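PDB 4XCB: oxidase/hydroxylase from Streptomyces hygroscopicus subsp. hygroscopicus, which binds a metal ion, 2-oxoglutarate and hygromycin B, and probably acts as a 2-oxoglutarate-dependent dioxygenase in the oxidative cyclizations of orthosomycin biosynthesis. Local coordinates for residues A[63-68]-A[221-226]; A[108-113]-A[168-173]; A[120-125]-A[251-256]. All coordinates share one frame; numbering follows the deposited sequence.

Contact 1 of 3, residues A[63-68]-A[221-226]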
loop_
_atom_site.group_PDB
_atom_site.type_symbol
_atom_site.label_atom_id
_atom_site.label_comp_id
_atom_site.label_asym_id
_atom_site.label_seq_id
_atom_site.Cartn_x
_atom_site.Cartn_y
_atom_site.Cartn_z
ATOM N N PRO A 63 -26.008 7.114 -32.355
ATOM C CA PRO A 63 -24.630 7.116 -32.854
ATOM C C PRO A 63 -23.831 8.325 -32.405
ATOM O O PRO A 63 -22.602 8.243 -32.362
ATOM C CB PRO A 63 -24.811 7.136 -34.374
ATOM C CG PRO A 63 -26.106 6.475 -34.586
ATOM C CD PRO A 63 -26.976 6.939 -33.451
ATOM N N VAL A 64 -24.504 9.440 -32.119
ATOM C CA VAL A 64 -23.823 10.617 -31.606
ATOM C C VAL A 64 -23.141 10.310 -30.288
ATOM O O VAL A 64 -21.980 10.669 -30.081
ATOM C CB VAL A 64 -24.798 11.794 -31.410
ATOM C CG1 VAL A 64 -24.183 12.872 -30.524
ATOM C CG2 VAL A 64 -25.198 12.354 -32.758
ATOM N N PHE A 65 -23.857 9.636 -29.398
ATOM C CA PHE A 65 -23.281 9.338 -28.105
ATOM C C PHE A 65 -22.390 8.105 -28.146
ATOM O O PHE A 65 -21.480 7.985 -27.326
ATOM C CB PHE A 65 -24.383 9.223 -27.064
ATOM C CG PHE A 65 -24.998 10.549 -26.737
ATOM C CD1 PHE A 65 -24.212 11.560 -26.197
ATOM C CD2 PHE A 65 -26.334 10.811 -26.994
ATOM C CE1 PHE A 65 -24.752 12.795 -25.913
ATOM C CE2 PHE A 65 -26.881 12.055 -26.700
ATOM C CZ PHE A 65 -26.089 13.043 -26.170
ATOM N N ALA A 66 -22.610 7.226 -29.120
ATOM C CA ALA A 66 -21.641 6.167 -29.382
ATOM C C ALA A 66 -20.280 6.766 -29.731
ATOM O O ALA A 66 -19.245 6.288 -29.270
ATOM C CB ALA A 66 -22.120 5.250 -30.509
ATOM N N ARG A 67 -20.288 7.827 -30.537
ATOM C CA ARG A 67 -19.046 8.475 -30.944
ATOM C C ARG A 67 -18.442 9.272 -29.797
ATOM O O ARG A 67 -17.219 9.291 -29.626
ATOM C CB ARG A 67 -19.275 9.374 -32.161
ATOM C CG ARG A 67 -19.547 8.562 -33.436
ATOM C CD ARG A 67 -19.497 9.421 -34.682
ATOM N NE ARG A 67 -20.656 10.294 -34.767
ATOM C CZ ARG A 67 -21.811 9.931 -35.318
ATOM N NH1 ARG A 67 -21.950 8.717 -35.837
ATOM N NH2 ARG A 67 -22.822 10.783 -35.350
ATOM N N LEU A 68 -19.298 9.912 -29.011
ATOM C CA LEU A 68 -18.826 10.665 -27.850
ATOM C C LEU A 68 -18.083 9.731 -26.895
ATOM O O LEU A 68 -17.016 10.081 -26.392
ATOM C CB LEU A 68 -19.986 11.368 -27.136
ATOM C CG LEU A 68 -19.604 12.166 -25.899
ATOM C CD1 LEU A 68 -18.472 13.114 -26.249
ATOM C CD2 LEU A 68 -20.800 12.938 -25.384
ATOM N N LEU A 221 -28.271 19.154 -16.704
ATOM C CA LEU A 221 -28.093 18.125 -17.731
ATOM C C LEU A 221 -26.642 17.673 -17.887
ATOM O O LEU A 221 -25.728 18.486 -17.954
ATOM C CB LEU A 221 -28.610 18.644 -19.076
ATOM C CG LEU A 221 -28.852 17.579 -20.150
ATOM C CD1 LEU A 221 -29.921 16.594 -19.703
ATOM C CD2 LEU A 221 -29.252 18.244 -21.458
ATOM N N LEU A 222 -26.434 16.366 -17.964
ATOM C CA LEU A 222 -25.100 15.862 -18.230
ATOM C C LEU A 222 -25.165 14.455 -18.771
ATOM O O LEU A 222 -26.198 13.799 -18.689
ATOM C CB LEU A 222 -24.230 15.885 -16.973
ATOM C CG LEU A 222 -24.435 14.735 -15.988
ATOM C CD1 LEU A 222 -23.343 14.734 -14.946
ATOM C CD2 LEU A 222 -25.790 14.813 -15.326
ATOM N N THR A 223 -24.049 14.016 -19.339
ATOM C CA THR A 223 -23.901 12.636 -19.778
ATOM C C THR A 223 -22.656 12.039 -19.138
ATOM O O THR A 223 -21.634 12.707 -19.017
ATOM C CB THR A 223 -23.806 12.543 -21.309
ATOM O OG1 THR A 223 -22.698 13.335 -21.755
ATOM C CG2 THR A 223 -25.090 13.075 -21.948
ATOM N N ALA A 224 -22.755 10.794 -18.699
ATOM C CA ALA A 224 -21.675 10.150 -17.959
ATOM C C ALA A 224 -21.225 8.897 -18.681
ATOM O O ALA A 224 -22.055 8.084 -19.102
ATOM C CB ALA A 224 -22.123 9.796 -16.561
ATOM N N PHE A 225 -19.913 8.728 -18.796
ATOM C CA PHE A 225 -19.378 7.528 -19.436
ATOM C C PHE A 225 -18.404 6.857 -18.497
ATOM O O PHE A 225 -17.507 7.514 -17.967
ATOM C CB PHE A 225 -18.717 7.884 -20.769
ATOM C CG PHE A 225 -19.662 8.512 -21.752
ATOM C CD1 PHE A 225 -20.455 7.722 -22.564
ATOM C CD2 PHE A 225 -19.765 9.884 -21.857
ATOM C CE1 PHE A 225 -21.339 8.295 -23.467
ATOM C CE2 PHE A 225 -20.654 10.473 -22.752
ATOM C CZ PHE A 225 -21.442 9.668 -23.561
ATOM N N GLY A 226 -18.585 5.551 -18.293
ATOM C CA GLY A 226 -17.832 4.821 -17.289
ATOM C C GLY A 226 -16.901 3.862 -17.987
ATOM O O GLY A 226 -17.305 3.177 -18.924
#

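Contact 2 of 3, residues A[108-113]-A[168-173]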
loop_
_atom_site.group_PDB
_atom_site.type_symbol
_atom_site.label_atom_id
_atom_site.label_comp_id
_atom_site.label_asym_id
_atom_site.label_seq_id
_atom_site.Cartn_x
_atom_site.Cartn_y
_atom_site.Cartn_z
ATOM N N ASN A 108 -13.756 5.005 -0.330
ATOM C CA ASN A 108 -12.785 3.918 -0.382
ATOM C C ASN A 108 -12.997 2.800 0.643
ATOM O O ASN A 108 -12.681 1.629 0.365
ATOM C CB ASN A 108 -11.378 4.491 -0.222
ATOM C CG ASN A 108 -10.282 3.503 -0.607
ATOM O OD1 ASN A 108 -10.334 2.855 -1.665
ATOM N ND2 ASN A 108 -9.281 3.380 0.259
ATOM N N SER A 109 -13.511 3.134 1.823
ATOM C CA SER A 109 -13.594 2.154 2.904
ATOM C C SER A 109 -14.990 1.915 3.494
ATOM O O SER A 109 -15.109 1.453 4.637
ATOM C CB SER A 109 -12.644 2.557 4.036
ATOM O OG SER A 109 -11.290 2.408 3.637
ATOM N N GLU A 110 -16.042 2.173 2.724
ATOM C CA GLU A 110 -17.387 1.957 3.227
ATOM C C GLU A 110 -17.658 0.471 3.352
ATOM O O GLU A 110 -16.998 -0.346 2.686
ATOM C CB GLU A 110 -18.412 2.647 2.332
ATOM C CG GLU A 110 -18.170 4.158 2.285
ATOM C CD GLU A 110 -18.178 4.795 3.673
ATOM O OE1 GLU A 110 -19.173 4.611 4.392
ATOM O OE2 GLU A 110 -17.197 5.466 4.041
ATOM N N LEU A 111 -18.623 0.122 4.198
ATOM C CA LEU A 111 -18.840 -1.267 4.579
ATOM C C LEU A 111 -19.904 -1.952 3.744
ATOM O O LEU A 111 -20.786 -1.315 3.167
ATOM C CB LEU A 111 -19.217 -1.360 6.062
ATOM C CG LEU A 111 -18.284 -0.617 7.015
ATOM C CD1 LEU A 111 -18.827 -0.641 8.444
ATOM C CD2 LEU A 111 -16.879 -1.202 6.957
ATOM N N LEU A 112 -19.800 -3.275 3.680
ATOM C CA LEU A 112 -20.817 -4.116 3.069
ATOM C C LEU A 112 -20.942 -5.362 3.924
ATOM O O LEU A 112 -19.936 -5.984 4.254
ATOM C CB LEU A 112 -20.450 -4.468 1.625
ATOM C CG LEU A 112 -21.316 -5.499 0.898
ATOM C CD1 LEU A 112 -22.734 -5.002 0.727
ATOM C CD2 LEU A 112 -20.703 -5.847 -0.463
ATOM N N ASP A 113 -22.171 -5.691 4.315
ATOM C CA ASP A 113 -22.430 -6.892 5.092
ATOM C C ASP A 113 -22.704 -8.018 4.114
ATOM O O ASP A 113 -23.563 -7.882 3.233
ATOM C CB ASP A 113 -23.623 -6.715 6.034
ATOM C CG ASP A 113 -23.433 -5.574 7.018
ATOM O OD1 ASP A 113 -22.281 -5.311 7.423
ATOM O OD2 ASP A 113 -24.443 -4.935 7.388
ATOM N N PRO A 168 -14.489 3.841 7.497
ATOM C CA PRO A 168 -15.828 4.060 6.947
ATOM C C PRO A 168 -16.490 5.281 7.570
ATOM O O PRO A 168 -16.199 5.633 8.722
ATOM C CB PRO A 168 -16.572 2.778 7.317
ATOM C CG PRO A 168 -15.922 2.377 8.614
ATOM C CD PRO A 168 -14.465 2.706 8.439
ATOM N N LEU A 169 -17.373 5.917 6.814
ATOM C CA LEU A 169 -18.013 7.149 7.267
ATOM C C LEU A 169 -19.516 6.973 7.488
ATOM O O LEU A 169 -20.066 7.439 8.484
ATOM C CB LEU A 169 -17.763 8.264 6.257
ATOM C CG LEU A 169 -18.387 9.607 6.650
ATOM C CD1 LEU A 169 -17.587 10.265 7.767
ATOM C CD2 LEU A 169 -18.499 10.521 5.452
ATOM N N LEU A 170 -20.188 6.283 6.578
ATOM C CA LEU A 170 -21.637 6.315 6.587
ATOM C C LEU A 170 -22.292 5.440 7.657
ATOM O O LEU A 170 -23.355 5.789 8.175
ATOM C CB LEU A 170 -22.162 5.942 5.202
ATOM C CG LEU A 170 -21.806 6.995 4.144
ATOM C CD1 LEU A 170 -22.554 6.722 2.827
ATOM C CD2 LEU A 170 -22.089 8.418 4.651
ATOM N N ARG A 171 -21.672 4.309 7.987
ATOM C CA ARG A 171 -22.308 3.345 8.885
ATOM C C ARG A 171 -22.478 3.935 10.291
ATOM O O ARG A 171 -23.541 3.807 10.891
ATOM C CB ARG A 171 -21.507 2.036 8.936
ATOM C CG ARG A 171 -22.193 0.879 9.660
ATOM C CD ARG A 171 -23.414 0.368 8.906
ATOM N NE ARG A 171 -23.089 -0.227 7.607
ATOM C CZ ARG A 171 -22.908 -1.528 7.397
ATOM N NH1 ARG A 171 -23.014 -2.387 8.401
ATOM N NH2 ARG A 171 -22.627 -1.974 6.176
ATOM N N GLU A 172 -21.437 4.593 10.798
ATOM C CA GLU A 172 -21.483 5.159 12.146
ATOM C C GLU A 172 -22.526 6.262 12.229
ATOM O O GLU A 172 -23.247 6.360 13.219
ATOM C CB GLU A 172 -20.106 5.686 12.574
ATOM C CG GLU A 172 -19.413 6.601 11.573
ATOM C CD GLU A 172 -19.560 8.089 11.878
ATOM O OE1 GLU A 172 -19.162 8.900 11.009
ATOM O OE2 GLU A 172 -20.060 8.453 12.973
ATOM N N ARG A 173 -22.614 7.079 11.180
ATOM C CA ARG A 173 -23.614 8.143 11.127
ATOM C C ARG A 173 -25.013 7.562 11.230
ATOM O O ARG A 173 -25.866 8.085 11.945
ATOM C CB ARG A 173 -23.481 8.962 9.840
ATOM C CG ARG A 173 -22.208 9.770 9.749
ATOM C CD ARG A 173 -22.343 10.888 8.718
ATOM N NE ARG A 173 -23.371 11.861 9.088
ATOM C CZ ARG A 173 -23.199 12.839 9.973
ATOM N NH1 ARG A 173 -22.038 12.982 10.600
ATOM N NH2 ARG A 173 -24.196 13.674 10.239
#

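Contact 3 of 3, residues A[120-125]-A[251-256]. With HY0 (hygromycin b variant), chain G.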
loop_
_atom_site.group_PDB
_atom_site.type_symbol
_atom_site.label_atom_id
_atom_site.label_comp_id
_atom_site.label_asym_id
_atom_site.label_seq_id
_atom_site.Cartn_x
_atom_site.Cartn_y
_atom_site.Cartn_z
ATOM N N GLY A 120 -14.753 -4.179 3.937
ATOM C CA GLY A 120 -14.543 -2.745 3.824
ATOM C C GLY A 120 -13.742 -2.290 2.620
ATOM O O GLY A 120 -13.265 -1.156 2.575
ATOM N N ARG A 121 -13.563 -3.190 1.665
ATOM C CA ARG A 121 -12.983 -2.853 0.367
ATOM C C ARG A 121 -13.949 -3.292 -0.723
ATOM O O ARG A 121 -14.549 -4.367 -0.634
ATOM C CB ARG A 121 -11.627 -3.529 0.168
ATOM C CG ARG A 121 -10.479 -2.920 0.953
ATOM C CD ARG A 121 -9.898 -1.746 0.176
ATOM N NE ARG A 121 -8.893 -0.976 0.905
ATOM C CZ ARG A 121 -9.177 -0.069 1.830
ATOM N NH1 ARG A 121 -10.441 0.156 2.156
ATOM N NH2 ARG A 121 -8.203 0.614 2.431
ATOM N N ASP A 122 -14.100 -2.450 -1.741
ATOM C CA ASP A 122 -14.839 -2.787 -2.956
ATOM C C ASP A 122 -13.802 -2.823 -4.049
ATOM O O ASP A 122 -13.250 -1.778 -4.417
ATOM C CB ASP A 122 -15.927 -1.749 -3.269
ATOM C CG ASP A 122 -16.804 -2.143 -4.454
ATOM O OD1 ASP A 122 -16.387 -2.962 -5.307
ATOM O OD2 ASP A 122 -17.940 -1.623 -4.526
ATOM N N LEU A 123 -13.527 -4.019 -4.567
ATOM C CA LEU A 123 -12.400 -4.169 -5.472
ATOM C C LEU A 123 -12.685 -3.504 -6.827
ATOM O O LEU A 123 -11.751 -3.234 -7.570
ATOM C CB LEU A 123 -12.012 -5.652 -5.624
ATOM C CG LEU A 123 -11.292 -6.208 -4.374
ATOM C CD1 LEU A 123 -10.818 -7.647 -4.579
ATOM C CD2 LEU A 123 -10.118 -5.340 -3.931
ATOM N N SER A 124 -13.943 -3.150 -7.110
ATOM C CA SER A 124 -14.269 -2.474 -8.372
ATOM C C SER A 124 -13.737 -1.049 -8.407
ATOM O O SER A 124 -13.614 -0.442 -9.479
ATOM C CB SER A 124 -15.791 -2.451 -8.623
ATOM O OG SER A 124 -16.481 -1.719 -7.618
ATOM N N ILE A 125 -13.447 -0.495 -7.234
ATOM C CA ILE A 125 -12.970 0.867 -7.150
ATOM C C ILE A 125 -11.661 0.995 -6.386
ATOM O O ILE A 125 -11.232 2.097 -6.085
ATOM C CB ILE A 125 -14.002 1.805 -6.458
ATOM C CG1 ILE A 125 -14.516 1.164 -5.165
ATOM C CG2 ILE A 125 -15.143 2.133 -7.418
ATOM C CD1 ILE A 125 -15.373 2.089 -4.295
ATOM N N VAL A 251 -22.052 -4.915 -6.671
ATOM C CA VAL A 251 -22.728 -4.836 -5.380
ATOM C C VAL A 251 -22.121 -3.708 -4.570
ATOM O O VAL A 251 -20.999 -3.819 -4.073
ATOM C CB VAL A 251 -22.619 -6.160 -4.585
ATOM C CG1 VAL A 251 -23.380 -6.046 -3.265
ATOM C CG2 VAL A 251 -23.135 -7.336 -5.407
ATOM N N ASP A 252 -22.855 -2.605 -4.445
ATOM C CA ASP A 252 -22.300 -1.432 -3.788
ATOM C C ASP A 252 -22.232 -1.582 -2.274
ATOM O O ASP A 252 -23.078 -2.230 -1.654
ATOM C CB ASP A 252 -23.111 -0.180 -4.131
ATOM C CG ASP A 252 -23.010 0.213 -5.602
ATOM O OD1 ASP A 252 -22.188 -0.369 -6.342
ATOM O OD2 ASP A 252 -23.750 1.130 -6.019
ATOM N N HIS A 253 -21.217 -0.956 -1.698
ATOM C CA HIS A 253 -21.103 -0.826 -0.252
ATOM C C HIS A 253 -22.027 0.307 0.194
ATOM O O HIS A 253 -22.750 0.849 -0.634
ATOM C CB HIS A 253 -19.637 -0.589 0.142
ATOM C CG HIS A 253 -18.752 -1.769 -0.130
ATOM N ND1 HIS A 253 -17.703 -2.129 0.694
ATOM C CD2 HIS A 253 -18.772 -2.682 -1.129
ATOM C CE1 HIS A 253 -17.124 -3.212 0.214
ATOM N NE2 HIS A 253 -17.744 -3.560 -0.900
ATOM N N ASP A 254 -22.031 0.638 1.484
ATOM C CA ASP A 254 -22.993 1.626 2.014
ATOM C C ASP A 254 -23.020 2.886 1.171
ATOM O O ASP A 254 -21.975 3.415 0.834
ATOM C CB ASP A 254 -22.657 2.041 3.455
ATOM C CG ASP A 254 -22.848 0.928 4.484
ATOM O OD1 ASP A 254 -23.505 -0.081 4.188
ATOM O OD2 ASP A 254 -22.335 1.102 5.623
ATOM N N VAL A 255 -24.221 3.360 0.832
ATOM C CA VAL A 255 -24.402 4.685 0.239
ATOM C C VAL A 255 -25.487 5.400 1.048
ATOM O O VAL A 255 -26.283 4.741 1.718
ATOM C CB VAL A 255 -24.800 4.623 -1.248
ATOM C CG1 VAL A 255 -23.692 3.949 -2.070
ATOM C CG2 VAL A 255 -26.108 3.863 -1.424
ATOM N N GLU A 256 -25.539 6.727 0.977
ATOM C CA GLU A 256 -26.528 7.448 1.779
ATOM C C GLU A 256 -27.964 7.035 1.483
ATOM O O GLU A 256 -28.799 7.052 2.382
ATOM C CB GLU A 256 -26.382 8.946 1.597
ATOM C CG GLU A 256 -25.325 9.521 2.489
ATOM C CD GLU A 256 -25.339 11.038 2.507
ATOM O OE1 GLU A 256 -25.679 11.636 1.462
ATOM O OE2 GLU A 256 -25.002 11.620 3.559
HETATM C C1 HY0 G . -26.968 1.362 -4.989
HETATM C C2 HY0 G . -27.827 0.790 -3.883
HETATM C C3 HY0 G . -29.170 0.355 -4.451
HETATM C C4 HY0 G . -29.880 1.541 -5.103
HETATM C C5 HY0 G . -28.992 2.218 -6.151
HETATM C C6 HY0 G . -27.634 2.561 -5.621
HETATM N N7 HY0 G . -27.158 -0.325 -3.331
HETATM O O8 HY0 G . -25.754 1.783 -4.412
HETATM N N9 HY0 G . -31.071 1.073 -5.725
HETATM C C10 HY0 G . -32.103 0.923 -4.703
HETATM O O11 HY0 G . -29.624 3.415 -6.550
HETATM C C12 HY0 G . -25.050 4.450 -7.531
HETATM C C13 HY0 G . -26.106 4.203 -6.488
HETATM O O14 HY0 G . -27.045 5.245 -6.375
HETATM C C15 HY0 G . -26.408 6.446 -6.040
HETATM C C16 HY0 G . -25.708 6.926 -7.272
HETATM C C17 HY0 G . -24.609 5.846 -7.635
HETATM O O18 HY0 G . -26.821 2.998 -6.748
HETATM C C19 HY0 G . -27.464 7.455 -5.595
HETATM O O20 HY0 G . -27.963 7.048 -4.318
HETATM O O21 HY0 G . -26.595 7.059 -8.318
HETATM O O22 HY0 G . -24.192 6.076 -8.915
HETATM C C23 HY0 G . -24.354 4.831 -9.622
HETATM C C24 HY0 G . -24.726 5.121 -11.037
HETATM C C25 HY0 G . -24.581 3.868 -11.887
HETATM C C26 HY0 G . -23.205 3.254 -11.728
HETATM C C27 HY0 G . -22.986 2.965 -10.282
HETATM O O28 HY0 G . -23.111 4.173 -9.567
HETATM O O29 HY0 G . -25.404 4.044 -8.913
HETATM O O30 HY0 G . -26.091 5.541 -11.144
HETATM O O31 HY0 G . -24.859 4.201 -13.228
HETATM O O32 HY0 G . -22.178 4.125 -12.210
HETATM C C33 HY0 G . -21.572 2.405 -10.044
HETATM C C34 HY0 G . -21.539 1.655 -8.737
HETATM O O35 HY0 G . -22.180 0.400 -8.841
HETATM N N36 HY0 G . -20.669 3.490 -9.942
HETATM O O HOH W 1 -19.963 -1.680 -6.647
HETATM O O HOH W 2 -19.052 0.459 -3.230
HETATM O O HOH W 3 -18.701 -4.932 -4.956
#

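Contact 1 of 3, residues A[63-68]-A[221-226]
Helix 63-68 lies against one face of strand 221-226, the two short axes passing 10.5 Å apart at a crossing angle of -53°. Four buried side chains meet between them: Phe65 and Leu68 from the helix, Thr223 and Phe225 from the strand. Leu68 and Phe225 make the tightest contact. CG of Leu68 stands anti to its backbone N (chi1 179°), which sends the isobutyl group across to the strand, and its CD2 comes 3.6 Å from Phe225 CE2. The two side chains cross nearly at right angles, and the leucine branch meets the ring at CE2 and CZ. Phe225 has CG anti to its carbonyl carbon, and its CE1 lies 3.9 Å from the backbone O of Phe65. The two phenyl groups meet more loosely, Phe65 CD1 lying 4.3 Å from Phe225 CZ, while Leu68 CD2 also sits at the edge of the Phe65 ring. Thr223 holds OG1 in the crowded position between N and the carbonyl carbon (chi1 58°). This leaves its methyl CG2 4.0 Å from Phe65 CE1, and places OG1 in apolar surroundings, 4.1 Å from Leu68 CD2, buried with no polar partner in the model. An alanine in place of Phe225 would remove the ring on which Leu68 rests and would probably loosen the packing of this helix on the strand. Leu39 of helix 29-40 also covers Phe65, and the strand is bonded through its backbone to strands 86-96 and 139-144. Leu222, next to Thr223 in the strand, belongs to the 2-oxoglutarate pocket. The arrangement is helix-on-sheet packing over the major sheet of a double-stranded beta-helix, the cupin-type fold of the PhyH family.

Contact 2 of 3, residues A[108-113]-A[168-173]
Glu110 grips two consecutive backbone amides at the start of helix 170-175. Its OE2 accepts from Leu169 N at 2.8 Å, and OE1 from Leu170 N at 2.9 Å along a nearly straight path (166°), each oxygen using its syn lone pair; a weak third bond joins Leu169 N to OE1 at 3.3 Å. The bend at chi2 (-56°) folds the chain so that its carboxylate reaches these amides. Farther along, Arg171 and Asp113 meet tip to tip in a salt bridge. NH1 of Arg171 donates to Asp113 OD1 at 3.2 Å, close to the guanidinium plane, with a weak bond to OD2, although carboxylate and guanidinium planes stand 88° apart. Both ions have further partners: Asp254 pairs with Arg171 NE, and Gln118 NE2 bonds to Asp113 OD1. Leu111 lies between the two polar sites. Its CB sits 3.5 Å from Arg171 NH2 and its CD1 over the guanidinium face, while CG packs 3.8 Å from Pro168 CB. That proline carbon also comes 3.3 Å from the backbone O of Ser109. Arg9 of the second subunit packs on Pro168. A buried carboxylate facing the amino-terminal end of a helix and held by several N-H bonds is likely to remain ionised, and the partly exposed arginine is probably fixed by having acids at both NE and NH1.

Contact 3 of 3, residues A[120-125]-A[251-256]
The imidazole of His253 is covered on one face by Asp122, whose CB lies over the face, offset toward the rim, 3.8 Å from the ring centroid in a CH-pi contact; the Asp122 carboxylate plane is turned 17° from the ring plane. At the ring edge, Arg121 O approaches CE1 to 2.9 Å, and Val251 O lies in plane at another point; ND1 is bonded to Glu110 O. CG of Asp122 is anti to its backbone N, and the carboxylate serves two sides. OD1 takes Ser124 N at 3.0 Å, an Asx turn, and Ser124 OG at 2.6 Å, both from above the carboxylate plane. OD2 receives two waters, one of which also binds His253 N, the other Asp252 OD1. As OD2 of Asp122 and OD1 of Asp252 are 4.8 Å apart, this shared water probably eases repulsion between the like charges. Asp252 turns both oxygens to hygromycin B, accepting from O35 at OD1 (2.6 Å) and from O8 at OD2 (2.7 Å), so Asp122 and the water form a second shell behind the carboxylate that binds the antibiotic. Residues 120-125 link strands 118-119 and 128-130, and Phe231 of the third subunit packs on their turn. Residues 251-256 follow strand 220-229, with Leu112 of strand 112-113 against His253 and Val255 against His105 of strand 102-105.

How the contacts relate
Contacts 2 and 3 are neighbours, their centres 9 Å apart, and share bonds: Arg171 NE meets Asp254 OD2 at 2.5 Å, and Glu110 O probably bonds His253 ND1 at 2.8 Å. Their segments alternate along the chain, and these bonds tie 108-113 and 168-173 to segment 251-256, whose Asp252 binds the hygromycin B; both contacts touch the third subunit. Contact 1 lies across the chain's centre, 31 Å from contact 2 and 25 Å from contact 3 between centres. The active site lies between: the Asp252 side chain is about 9 Å from the nickel ion, and that of Thr223 about 10 Å from 2-oxoglutarate.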